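Local coordinates for protein ketosynthase (Streptomyces sp. MSC090213JE08, PDB 6KXD) that probably elongates acyl-carrier-protein-bound fatty acyl chains by decarboxylative condensation with malonyl-ACP, as the ketosynthase of a highly reducing type II polyketide synthase, at residues A[9-15]-A[251-257]. Coordinates in Å, arbitrary orientation, origin at the centre of the assembly. Numbering follows the deposited sequence.
Sequences RVVLTGF and ARIHAEV
A classic beta bulge marks this antiparallel pairing of the N- and C-terminal halves of a thiolase-like ketosynthase: His254 and Ala255 both face Leu12. Leu12 N donates to Ala255 O (2.8 Å) and Leu12 O accepts from His254 N (2.7 Å); helix-like angles at His254 (-72/-48) fit a classic bulge's first position. Val11 and Glu256 form a non-hydrogen-bonded pair (CA-CA 4.1 Å); Val257 N donates a hydrogen bond to Val10 O (2.8 Å). Axes of strands 10-15 and 255-257 approach to 4.3 Å, N-to-C directions 136° apart, a twisted pairing. The His254 ring stacks offset on Phe15 (centroids 4.2 Å, planes 10°); its NE2 is hydrogen-bonded to Asp92 OD2. Arg9 NH1 and Glu256 OE1 (2.8 Å) form a charge-only salt bridge, the oxygen lying well out of the guanidinium plane. Water 1 accepts from Val10 N (2.8 Å) and lies 2.7 Å from Glu256 OE2 and Val257 O. Strand 234-242 also pairs with strand 10-19; Val11 and Ile253 (CB-CG2 3.6 Å) touch helix 243-247, Phe15 and Ala255 helix 341-355.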
# COMPACT_ATOMS: atom_id res chain seq x y z
N ARG A 9 -1.24 -24.60 3.47
CA ARG A 9 -1.90 -24.06 4.64
C ARG A 9 -0.92 -23.09 5.32
O ARG A 9 0.27 -23.29 5.29
CB ARG A 9 -2.33 -25.17 5.60
CG ARG A 9 -3.63 -25.86 5.22
CD ARG A 9 -3.90 -27.09 6.08
NE ARG A 9 -3.56 -26.92 7.49
CZ ARG A 9 -4.42 -26.99 8.51
NH1 ARG A 9 -5.72 -26.90 8.30
NH2 ARG A 9 -3.96 -27.14 9.74
N VAL A 10 -1.47 -22.01 5.87
CA VAL A 10 -0.69 -20.90 6.41
C VAL A 10 -1.20 -20.57 7.81
O VAL A 10 -2.41 -20.39 8.01
CB VAL A 10 -0.83 -19.66 5.50
CG1 VAL A 10 -0.07 -18.46 6.05
CG2 VAL A 10 -0.45 -19.99 4.07
N VAL A 11 -0.26 -20.38 8.75
CA VAL A 11 -0.56 -20.26 10.15
C VAL A 11 0.14 -19.04 10.74
O VAL A 11 1.15 -18.58 10.24
CB VAL A 11 -0.17 -21.56 10.88
CG1 VAL A 11 -1.15 -22.69 10.54
CG2 VAL A 11 1.27 -21.99 10.60
N LEU A 12 -0.47 -18.52 11.80
CA LEU A 12 0.01 -17.40 12.54
C LEU A 12 0.85 -17.92 13.70
O LEU A 12 0.28 -18.40 14.68
CB LEU A 12 -1.16 -16.57 13.07
CG LEU A 12 -2.01 -15.89 11.99
CD1 LEU A 12 -3.26 -15.24 12.56
CD2 LEU A 12 -1.18 -14.85 11.25
N THR A 13 2.16 -17.72 13.59
CA THR A 13 3.10 -18.18 14.60
C THR A 13 3.60 -17.05 15.50
O THR A 13 4.24 -17.33 16.52
CB THR A 13 4.27 -18.90 13.94
OG1 THR A 13 4.82 -18.01 12.97
CG2 THR A 13 3.83 -20.18 13.27
N GLY A 14 3.35 -15.78 15.15
CA GLY A 14 3.82 -14.69 16.00
C GLY A 14 2.95 -13.46 15.86
O GLY A 14 2.43 -13.20 14.78
N PHE A 15 2.75 -12.75 16.97
CA PHE A 15 2.03 -11.50 17.02
C PHE A 15 2.89 -10.47 17.71
O PHE A 15 3.44 -10.72 18.79
CB PHE A 15 0.73 -11.60 17.84
CG PHE A 15 -0.32 -12.54 17.31
CD1 PHE A 15 -0.51 -12.71 15.95
CD2 PHE A 15 -1.17 -13.21 18.18
CE1 PHE A 15 -1.50 -13.55 15.47
CE2 PHE A 15 -2.17 -14.03 17.70
CZ PHE A 15 -2.34 -14.21 16.35
N ALA A 251 7.24 -24.54 16.05
CA ALA A 251 6.66 -23.24 16.35
C ALA A 251 5.30 -23.42 17.02
O ALA A 251 4.49 -24.25 16.62
CB ALA A 251 6.56 -22.43 15.08
N ARG A 252 5.03 -22.62 18.05
CA ARG A 252 3.68 -22.49 18.58
C ARG A 252 2.84 -21.73 17.53
O ARG A 252 3.22 -20.66 17.11
CB ARG A 252 3.74 -21.80 19.95
CG ARG A 252 2.40 -21.51 20.59
CD ARG A 252 1.82 -20.16 20.21
NE ARG A 252 2.53 -19.02 20.79
CZ ARG A 252 3.50 -18.33 20.21
NH1 ARG A 252 3.73 -18.40 18.90
NH2 ARG A 252 4.27 -17.56 20.95
N ILE A 253 1.69 -22.30 17.16
CA ILE A 253 0.78 -21.75 16.17
C ILE A 253 -0.44 -21.15 16.88
O ILE A 253 -1.20 -21.87 17.50
CB ILE A 253 0.40 -22.87 15.18
CG1 ILE A 253 1.61 -23.30 14.34
CG2 ILE A 253 -0.78 -22.45 14.32
CD1 ILE A 253 1.38 -24.52 13.48
N HIS A 254 -0.62 -19.83 16.76
CA HIS A 254 -1.70 -19.10 17.42
C HIS A 254 -3.04 -19.44 16.76
O HIS A 254 -4.02 -19.71 17.46
CB HIS A 254 -1.49 -17.58 17.37
CG HIS A 254 -0.40 -17.01 18.22
ND1 HIS A 254 -0.47 -16.98 19.60
CD2 HIS A 254 0.73 -16.35 17.89
CE1 HIS A 254 0.59 -16.37 20.09
NE2 HIS A 254 1.36 -15.99 19.05
N ALA A 255 -3.07 -19.39 15.42
CA ALA A 255 -4.26 -19.66 14.62
C ALA A 255 -3.85 -19.92 13.17
O ALA A 255 -2.68 -19.89 12.81
CB ALA A 255 -5.24 -18.51 14.76
N GLU A 256 -4.83 -20.30 12.35
CA GLU A 256 -4.60 -20.57 10.96
C GLU A 256 -5.21 -19.41 10.17
O GLU A 256 -6.25 -18.86 10.56
CB GLU A 256 -5.18 -21.92 10.57
CG GLU A 256 -4.71 -22.39 9.21
CD GLU A 256 -5.28 -23.70 8.71
OE1 GLU A 256 -5.93 -24.40 9.51
OE2 GLU A 256 -5.06 -24.02 7.53
N VAL A 257 -4.55 -19.01 9.08
CA VAL A 257 -5.14 -18.10 8.10
C VAL A 257 -5.86 -18.94 7.05
O VAL A 257 -5.22 -19.69 6.30
CB VAL A 257 -4.09 -17.19 7.43
CG1 VAL A 257 -4.79 -16.16 6.57
CG2 VAL A 257 -3.17 -16.50 8.43
O HOH W 1 -4.23 -22.11 5.77